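Local coordinates for protein endoglucanase (Komagataeibacter sucrofermentans, PDB 6VC5) that probably hydrolyses internal beta-1,4-glucosidic linkages in cellulose and related beta-glucans, as a glycosyl hydrolase of family 8, at residues A50-I55 with K105-A110; M163-L168 with A172-V177. One frame throughout, in Å; residues are numbered along the deposited sequence.

Interaction 1 of 2, residues A50-I55 with K105-A110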
ATOM      1  N   ALA A  50     -22.187   3.646  -6.635  1.00 13.42           N
ATOM      2  CA  ALA A  50     -22.360   3.009  -7.936  1.00 14.20           C
ATOM      3  C   ALA A  50     -21.025   2.537  -8.493  1.00 13.23           C
ATOM      4  O   ALA A  50     -20.932   1.447  -9.074  1.00 13.63           O
ATOM      5  CB  ALA A  50     -23.033   3.974  -8.909  1.00 15.73           C
ATOM      6  N   ALA A  51     -19.975   3.335  -8.306  1.00 11.58           N
ATOM      7  CA  ALA A  51     -18.655   2.909  -8.750  1.00  9.36           C
ATOM      8  C   ALA A  51     -18.120   1.783  -7.875  1.00  8.74           C
ATOM      9  O   ALA A  51     -17.617   0.778  -8.392  1.00  9.47           O
ATOM     10  CB  ALA A  51     -17.684   4.090  -8.768  1.00 11.79           C
ATOM     11  N   PHE A  52     -18.211   1.941  -6.545  1.00  7.85           N
ATOM     12  CA  PHE A  52     -17.687   0.928  -5.633  1.00  7.38           C
ATOM     13  C   PHE A  52     -18.251  -0.442  -5.975  1.00  7.71           C
ATOM     14  O   PHE A  52     -17.505  -1.427  -6.081  1.00  8.13           O
ATOM     15  CB  PHE A  52     -18.038   1.274  -4.180  1.00  9.05           C
ATOM     16  CG  PHE A  52     -17.507   0.265  -3.189  1.00  7.71           C
ATOM     17  CD1 PHE A  52     -16.269   0.464  -2.590  1.00  8.30           C
ATOM     18  CD2 PHE A  52     -18.189  -0.916  -2.928  1.00  8.62           C
ATOM     19  CE1 PHE A  52     -15.745  -0.460  -1.705  1.00  7.92           C
ATOM     20  CE2 PHE A  52     -17.658  -1.865  -2.062  1.00  9.09           C
ATOM     21  CZ  PHE A  52     -16.438  -1.637  -1.449  1.00  9.17           C
ATOM     22  N   GLU A  53     -19.575  -0.506  -6.166  1.00  9.97           N
ATOM     23  CA  GLU A  53     -20.268  -1.777  -6.364  1.00 12.87           C
ATOM     24  C   GLU A  53     -19.698  -2.547  -7.549  1.00 11.98           C
ATOM     25  O   GLU A  53     -19.422  -3.749  -7.444  1.00 12.45           O
ATOM     26  CB  GLU A  53     -21.770  -1.515  -6.558  1.00 17.85           C
ATOM     27  CG  GLU A  53     -22.696  -2.662  -6.146  1.00 25.06           C
ATOM     28  CD  GLU A  53     -23.997  -2.173  -5.508  1.00 29.04           C
ATOM     29  OE1 GLU A  53     -24.785  -3.010  -5.004  1.00 32.42           O
ATOM     30  OE2 GLU A  53     -24.229  -0.944  -5.494  1.00 31.18           O
ATOM     31  N   VAL A  54     -19.494  -1.865  -8.684  1.00 10.86           N
ATOM     32  CA  VAL A  54     -18.995  -2.550  -9.880  1.00 11.08           C
ATOM     33  C   VAL A  54     -17.499  -2.866  -9.777  1.00  8.94           C
ATOM     34  O   VAL A  54     -17.044  -3.886 -10.305  1.00  8.27           O
ATOM     35  CB  VAL A  54     -19.357  -1.815 -11.187  1.00 12.02           C
ATOM     36  CG1 VAL A  54     -20.890  -1.749 -11.367  1.00 15.01           C
ATOM     37  CG2 VAL A  54     -18.730  -0.436 -11.250  1.00 10.60           C
ATOM     38  N   ILE A  55     -16.706  -2.006  -9.122  1.00  6.78           N
ATOM     39  CA  ILE A  55     -15.281  -2.307  -8.965  1.00  6.54           C
ATOM     40  C   ILE A  55     -15.087  -3.556  -8.108  1.00  7.09           C
ATOM     41  O   ILE A  55     -14.289  -4.439  -8.440  1.00  8.71           O
ATOM     42  CB  ILE A  55     -14.529  -1.094  -8.391  1.00  6.72           C
ATOM     43  CG1 ILE A  55     -14.670   0.123  -9.304  1.00  6.69           C
ATOM     44  CG2 ILE A  55     -13.045  -1.459  -8.183  1.00  5.77           C
ATOM     45  CD1 ILE A  55     -14.328   1.429  -8.604  1.00  8.64           C
ATOM     46  N   LYS A 105     -19.416  -0.168   6.546  1.00 10.57           N
ATOM     47  CA  LYS A 105     -19.791   0.715   7.642  1.00 11.52           C
ATOM     48  C   LYS A 105     -20.622   1.891   7.138  1.00 11.71           C
ATOM     49  O   LYS A 105     -21.705   2.171   7.668  1.00 14.01           O
ATOM     50  CB  LYS A 105     -18.524   1.162   8.375  1.00 13.86           C
ATOM     51  CG  LYS A 105     -18.005   0.059   9.289  1.00 16.85           C
ATOM     52  CD  LYS A 105     -16.593   0.282   9.807  1.00 19.92           C
ATOM     53  CE  LYS A 105     -16.270  -0.769  10.869  1.00 24.23           C
ATOM     54  NZ  LYS A 105     -14.916  -0.615  11.468  1.00 27.24           N
ATOM     55  N   ARG A 106     -20.162   2.561   6.081  1.00 12.09           N
ATOM     56  CA  ARG A 106     -20.834   3.782   5.646  1.00 14.31           C
ATOM     57  C   ARG A 106     -22.186   3.508   4.993  1.00 13.79           C
ATOM     58  O   ARG A 106     -23.103   4.331   5.107  1.00 15.10           O
ATOM     59  CB  ARG A 106     -19.917   4.569   4.715  1.00 17.52           C
ATOM     60  CG  ARG A 106     -20.326   4.536   3.272  1.00 20.55           C
ATOM     61  CD  ARG A 106     -20.632   5.933   2.799  1.00 22.37           C
ATOM     62  NE  ARG A 106     -19.392   6.603   2.462  1.00 21.52           N
ATOM     63  CZ  ARG A 106     -19.237   7.915   2.346  1.00 18.87           C
ATOM     64  NH1 ARG A 106     -18.042   8.397   2.043  1.00 19.83           N
ATOM     65  NH2 ARG A 106     -20.258   8.742   2.519  1.00 21.64           N
ATOM     66  N   TRP A 107     -22.343   2.369   4.321  1.00 13.53           N
ATOM     67  CA  TRP A 107     -23.590   2.041   3.639  1.00 13.13           C
ATOM     68  C   TRP A 107     -24.396   0.973   4.368  1.00 13.95           C
ATOM     69  O   TRP A 107     -25.420   0.516   3.845  1.00 15.56           O
ATOM     70  CB  TRP A 107     -23.338   1.671   2.171  1.00 13.99           C
ATOM     71  CG  TRP A 107     -22.789   2.837   1.361  1.00 14.41           C
ATOM     72  CD1 TRP A 107     -23.301   4.104   1.291  1.00 16.51           C
ATOM     73  CD2 TRP A 107     -21.622   2.833   0.520  1.00 13.89           C
ATOM     74  NE1 TRP A 107     -22.527   4.884   0.459  1.00 17.01           N
ATOM     75  CE2 TRP A 107     -21.494   4.125  -0.028  1.00 15.83           C
ATOM     76  CE3 TRP A 107     -20.681   1.853   0.171  1.00 15.12           C
ATOM     77  CZ2 TRP A 107     -20.451   4.472  -0.895  1.00 15.97           C
ATOM     78  CZ3 TRP A 107     -19.654   2.196  -0.690  1.00 15.67           C
ATOM     79  CH2 TRP A 107     -19.548   3.495  -1.215  1.00 15.31           C
ATOM     80  N   LYS A 108     -23.966   0.575   5.570  1.00 14.30           N
ATOM     81  CA  LYS A 108     -24.722  -0.346   6.428  1.00 15.45           C
ATOM     82  C   LYS A 108     -24.919  -1.705   5.760  1.00 14.71           C
ATOM     83  O   LYS A 108     -26.001  -2.293   5.810  1.00 17.32           O
ATOM     84  CB  LYS A 108     -26.064   0.255   6.874  1.00 19.33           C
ATOM     85  CG  LYS A 108     -25.940   1.641   7.508  1.00 22.24           C
ATOM     86  CD  LYS A 108     -27.310   2.272   7.759  1.00 23.50           C
ATOM     87  CE  LYS A 108     -27.920   2.790   6.466  1.00 27.23           C
ATOM     88  NZ  LYS A 108     -26.911   3.532   5.649  1.00 27.70           N
ATOM     89  N   ARG A 109     -23.854  -2.212   5.137  1.00 11.97           N
ATOM     90  CA  ARG A 109     -23.896  -3.421   4.322  1.00 12.02           C
ATOM     91  C   ARG A 109     -23.112  -4.508   5.049  1.00 11.34           C
ATOM     92  O   ARG A 109     -21.879  -4.570   4.950  1.00 10.51           O
ATOM     93  CB  ARG A 109     -23.297  -3.146   2.947  1.00 14.17           C
ATOM     94  CG  ARG A 109     -24.223  -2.395   2.013  1.00 14.96           C
ATOM     95  CD  ARG A 109     -25.305  -3.311   1.465  1.00 15.18           C
ATOM     96  NE  ARG A 109     -24.773  -4.346   0.585  1.00 16.61           N
ATOM     97  CZ  ARG A 109     -24.723  -4.242  -0.738  1.00 14.95           C
ATOM     98  NH1 ARG A 109     -25.175  -3.141  -1.328  1.00 17.17           N
ATOM     99  NH2 ARG A 109     -24.234  -5.239  -1.468  1.00 15.14           N
ATOM    100  N   ALA A 110     -23.837  -5.377   5.758  1.00 11.33           N
ATOM    101  CA  ALA A 110     -23.187  -6.423   6.539  1.00 11.51           C
ATOM    102  C   ALA A 110     -22.419  -7.394   5.658  1.00 11.17           C
ATOM    103  O   ALA A 110     -21.428  -7.987   6.106  1.00 11.49           O
ATOM    104  CB  ALA A 110     -24.221  -7.165   7.392  1.00 13.60           C
TER
HETATM  105  O   HOH W   1     -23.004  -5.671  -4.233  1.00 34.76           O

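Interaction 2 of 2, residues M163-L168 with A172-V177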
ATOM      1  N   MET A 163      -5.078  -1.992  11.443  1.00  9.94           N
ATOM      2  CA  MET A 163      -5.844  -1.459  12.565  1.00 11.16           C
ATOM      3  C   MET A 163      -7.323  -1.792  12.412  1.00 11.51           C
ATOM      4  O   MET A 163      -8.007  -2.114  13.392  1.00 11.56           O
ATOM      5  CB  MET A 163      -5.671   0.063  12.627  1.00 14.75           C
ATOM      6  CG  MET A 163      -4.231   0.588  12.693  1.00 18.16           C
ATOM      7  SD  MET A 163      -4.130   2.277  13.336  1.00 23.78           S
ATOM      8  CE  MET A 163      -4.889   3.262  12.075  1.00 24.61           C
ATOM      9  N   GLN A 164      -7.837  -1.704  11.182  1.00 11.52           N
ATOM     10  CA  GLN A 164      -9.228  -2.064  10.942  1.00 10.99           C
ATOM     11  C   GLN A 164      -9.472  -3.539  11.231  1.00 10.76           C
ATOM     12  O   GLN A 164     -10.511  -3.909  11.788  1.00 12.44           O
ATOM     13  CB  GLN A 164      -9.604  -1.736   9.494  1.00 13.59           C
ATOM     14  CG  GLN A 164     -11.038  -2.059   9.142  1.00 14.88           C
ATOM     15  CD  GLN A 164     -12.036  -1.193   9.881  1.00 18.17           C
ATOM     16  OE1 GLN A 164     -12.979  -1.697  10.497  1.00 22.49           O
ATOM     17  NE2 GLN A 164     -11.837   0.114   9.828  1.00 22.61           N
ATOM     18  N   ALA A 165      -8.528  -4.403  10.843  1.00  8.89           N
ATOM     19  CA  ALA A 165      -8.690  -5.831  11.104  1.00 10.15           C
ATOM     20  C   ALA A 165      -8.788  -6.104  12.603  1.00  9.93           C
ATOM     21  O   ALA A 165      -9.602  -6.926  13.043  1.00 11.26           O
ATOM     22  CB  ALA A 165      -7.522  -6.599  10.486  1.00 10.93           C
ATOM     23  N   PHE A 166      -7.980  -5.411  13.404  1.00 10.47           N
ATOM     24  CA  PHE A 166      -8.082  -5.569  14.853  1.00 11.63           C
ATOM     25  C   PHE A 166      -9.413  -5.050  15.383  1.00 12.86           C
ATOM     26  O   PHE A 166     -10.016  -5.665  16.275  1.00 14.13           O
ATOM     27  CB  PHE A 166      -6.931  -4.861  15.562  1.00 13.76           C
ATOM     28  CG  PHE A 166      -6.995  -4.997  17.055  1.00 14.79           C
ATOM     29  CD1 PHE A 166      -6.770  -6.230  17.642  1.00 14.74           C
ATOM     30  CD2 PHE A 166      -7.316  -3.913  17.856  1.00 15.78           C
ATOM     31  CE1 PHE A 166      -6.847  -6.387  19.022  1.00 15.51           C
ATOM     32  CE2 PHE A 166      -7.396  -4.060  19.239  1.00 16.75           C
ATOM     33  CZ  PHE A 166      -7.161  -5.299  19.812  1.00 17.33           C
ATOM     34  N   ALA A 167      -9.872  -3.907  14.869  1.00 13.48           N
ATOM     35  CA  ALA A 167     -11.157  -3.363  15.298  1.00 13.97           C
ATOM     36  C   ALA A 167     -12.313  -4.315  15.002  1.00 14.46           C
ATOM     37  O   ALA A 167     -13.272  -4.384  15.781  1.00 18.40           O
ATOM     38  CB  ALA A 167     -11.386  -2.004  14.637  1.00 14.05           C
ATOM     39  N   LEU A 168     -12.237  -5.062  13.897  1.00 13.20           N
ATOM     40  CA  LEU A 168     -13.318  -5.962  13.508  1.00 15.40           C
ATOM     41  C   LEU A 168     -13.294  -7.282  14.270  1.00 17.07           C
ATOM     42  O   LEU A 168     -14.360  -7.839  14.558  1.00 18.02           O
ATOM     43  CB  LEU A 168     -13.243  -6.238  12.005  1.00 14.44           C
ATOM     44  CG  LEU A 168     -13.606  -5.098  11.061  1.00 14.93           C
ATOM     45  CD1 LEU A 168     -13.337  -5.520   9.623  1.00 16.62           C
ATOM     46  CD2 LEU A 168     -15.060  -4.675  11.232  1.00 17.40           C
ATOM     47  N   ALA A 172      -5.708 -10.596  19.026  1.00 19.95           N
ATOM     48  CA  ALA A 172      -4.452 -10.017  19.490  1.00 20.84           C
ATOM     49  C   ALA A 172      -3.279 -10.306  18.555  1.00 19.54           C
ATOM     50  O   ALA A 172      -2.253  -9.616  18.640  1.00 19.26           O
ATOM     51  CB  ALA A 172      -4.136 -10.509  20.905  1.00 22.10           C
ATOM     52  N   LYS A 173      -3.401 -11.301  17.669  1.00 17.80           N
ATOM     53  CA  LYS A 173      -2.337 -11.538  16.697  1.00 18.35           C
ATOM     54  C   LYS A 173      -2.160 -10.344  15.764  1.00 17.26           C
ATOM     55  O   LYS A 173      -1.039 -10.068  15.318  1.00 15.02           O
ATOM     56  CB  LYS A 173      -2.613 -12.826  15.916  1.00 19.60           C
ATOM     57  CG  LYS A 173      -1.443 -13.322  15.077  1.00 22.06           C
ATOM     58  CD  LYS A 173      -1.795 -14.625  14.370  1.00 24.83           C
ATOM     59  CE  LYS A 173      -0.705 -15.050  13.392  1.00 26.55           C
ATOM     60  NZ  LYS A 173      -1.103 -16.278  12.640  1.00 28.35           N
ATOM     61  N   TRP A 174      -3.239  -9.606  15.478  1.00 15.99           N
ATOM     62  CA  TRP A 174      -3.089  -8.403  14.664  1.00 14.88           C
ATOM     63  C   TRP A 174      -2.250  -7.362  15.389  1.00 14.51           C
ATOM     64  O   TRP A 174      -1.431  -6.671  14.770  1.00 13.92           O
ATOM     65  CB  TRP A 174      -4.457  -7.839  14.271  1.00 15.12           C
ATOM     66  CG  TRP A 174      -5.128  -8.601  13.168  1.00 14.99           C
ATOM     67  CD1 TRP A 174      -6.294  -9.299  13.257  1.00 16.16           C
ATOM     68  CD2 TRP A 174      -4.672  -8.751  11.817  1.00 16.43           C
ATOM     69  NE1 TRP A 174      -6.601  -9.866  12.045  1.00 16.13           N
ATOM     70  CE2 TRP A 174      -5.622  -9.547  11.142  1.00 17.47           C
ATOM     71  CE3 TRP A 174      -3.558  -8.291  11.115  1.00 17.31           C
ATOM     72  CZ2 TRP A 174      -5.491  -9.890   9.796  1.00 16.50           C
ATOM     73  CZ3 TRP A 174      -3.428  -8.639   9.777  1.00 19.57           C
ATOM     74  CH2 TRP A 174      -4.390  -9.429   9.136  1.00 16.39           C
ATOM     75  N   THR A 175      -2.423  -7.253  16.708  1.00 15.41           N
ATOM     76  CA  THR A 175      -1.595  -6.350  17.500  1.00 15.92           C
ATOM     77  C   THR A 175      -0.129  -6.752  17.423  1.00 15.12           C
ATOM     78  O   THR A 175       0.753  -5.891  17.302  1.00 14.80           O
ATOM     79  CB  THR A 175      -2.085  -6.368  18.949  1.00 17.12           C
ATOM     80  OG1 THR A 175      -3.481  -6.048  18.972  1.00 20.25           O
ATOM     81  CG2 THR A 175      -1.324  -5.349  19.786  1.00 19.17           C
ATOM     82  N   LYS A 176       0.145  -8.061  17.455  1.00 14.98           N
ATOM     83  CA  LYS A 176       1.523  -8.536  17.383  1.00 15.72           C
ATOM     84  C   LYS A 176       2.129  -8.264  16.010  1.00 14.04           C
ATOM     85  O   LYS A 176       3.289  -7.851  15.910  1.00 13.28           O
ATOM     86  CB  LYS A 176       1.591 -10.026  17.709  1.00 18.51           C
ATOM     87  CG  LYS A 176       3.013 -10.576  17.770  1.00 21.31           C
ATOM     88  CD  LYS A 176       3.034 -12.042  18.170  1.00 23.73           C
ATOM     89  CE  LYS A 176       4.403 -12.449  18.708  1.00 26.08           C
ATOM     90  NZ  LYS A 176       5.417 -12.604  17.620  1.00 25.65           N
ATOM     91  N   VAL A 177       1.357  -8.477  14.943  1.00 12.85           N
ATOM     92  CA  VAL A 177       1.851  -8.189  13.594  1.00 12.15           C
ATOM     93  C   VAL A 177       2.213  -6.716  13.450  1.00 11.90           C
ATOM     94  O   VAL A 177       3.275  -6.366  12.910  1.00 11.91           O
ATOM     95  CB  VAL A 177       0.831  -8.632  12.533  1.00 11.88           C
ATOM     96  CG1 VAL A 177       1.274  -8.130  11.146  1.00 14.16           C
ATOM     97  CG2 VAL A 177       0.693 -10.133  12.532  1.00 14.75           C
TER

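Interaction 1 of 2, residues A50-I55 with K105-A110
Phe52 and Trp107 meet in an offset edge-to-face pair that illustrates how a helix can be joined to the turn leaving another helix by side chains and one bridging water. The indole presents its edge to one face of the phenyl ring. Trp107 CZ3 lies 3.8 Å from Phe52 CG, so the touch falls near the root of the ring, and Trp107 CH2 approaches Phe52 CB to 4.0 Å. The ring planes stand at 63°, and the centroids of the phenyl and the six-membered indole ring are 5.6 Å apart. Phe52 reaches across because its CG is trans to the backbone N (chi1 -179°). From the last residue of helix 90-106, Arg106 CG packs over one face of the indole, toward the rim.

The polar part lies beside the rings and is looser. Glu53 OE1 comes to the edge of the Arg109 guanidinium, in its plane, but at 3.7 Å from Arg109 NH1 this is a long salt bridge. The carboxylate and guanidinium planes are turned 59° apart, so the two groups do not form a coplanar, two-pronged pair. A water closes the gap, donating to Glu53 OE1 at 3.3 Å and accepting from Arg109 NH2 at 3.1 Å. Arg109 has a stronger partner in Asp111, through NE, and a cation-pi contact with Tyr112.

Trp107 is where the chain leaves helix 90-106, and Arg109 is the N-cap residue of helix 110-126, so the contact ties helix 49-62 to the corner between two consecutive helices. Phe52 also packs on Ala99, Leu100 and Ala103 of helix 90-106, on Met40, Ser43 and Ala44 of helix 33-46, and meets the Tyr112 ring of helix 110-126, helix packing consistent with the family's (alpha/alpha)6 barrel.

Interaction 2 of 2, residues M163-L168 with A172-V177
Phe166, Trp174 and Ala165 carry most of this contact, a worked case of a helical hairpin closed by a very short connection. The nearest alpha carbons are those of Phe166 and Trp174, 5.7 Å apart. The two helical segments run nearly antiparallel, at 161°, with axes 8.8 Å apart at closest approach.

Phe166 lies along the outer side of the interface. Its CB meets Trp174 CB at 4.1 Å, while the ring extends toward the start of the second helix. There Thr175 OG1 sits over one face, offset toward the rim, and is 3.4 Å from Phe166 CE1. The ring gets there because CG stands trans to the backbone N, and Ala172 N comes near the ring's edge.

Trp174 fills the inner side. Its CG is set trans to the carbonyl carbon (chi1 -77°), which carries the indole toward the first helix, where it lies with one face to Ala165. Ala165 CB rests on that face in a CH-pi contact, 3.7 Å from the centroid of the five-membered ring and only 15° off the ring normal. The nearest approach is Ala165 CB to Trp174 CE2, 3.6 Å. The small methyl lets the flat indole come close to the helix. Replacing Trp174 with an alanine would probably leave the Ala165 methyl without the aromatic face it rests on and open a gap between the two helices.

Within the hairpin Trp174 also packs on Leu162 and Thr169; beyond it, on Leu124 of helix 110-126, where Ala165 touches Tyr120. The indole is thus wedged where helices 159-169 and 172-187 meet helix 110-126, and Lys176 NZ, in a salt bridge with Asp180, also hydrogen-bonds Thr135 OG1 of strand 134-137.

Overall arrangement
Both interactions join helical parts of one chain through aromatic side chains, and each is partly buried, with interior residues (Phe52; Ala165 and Trp174) beside more exposed ones. Interaction 1 brings together elements about fifty residues apart in sequence and adds charge and a water to its ring pair; interaction 2 closes neighbouring helices and relies on apolar and CH-pi packing, with a hydroxyl over a ring at its outer side. Helix 110-126 borders both, beginning just after Arg109 and packing later on Trp174. A direct link also exists: Lys105 NZ and Gln164 OE1 make a probable hydrogen bond, although the contact centres are about 23 Å apart.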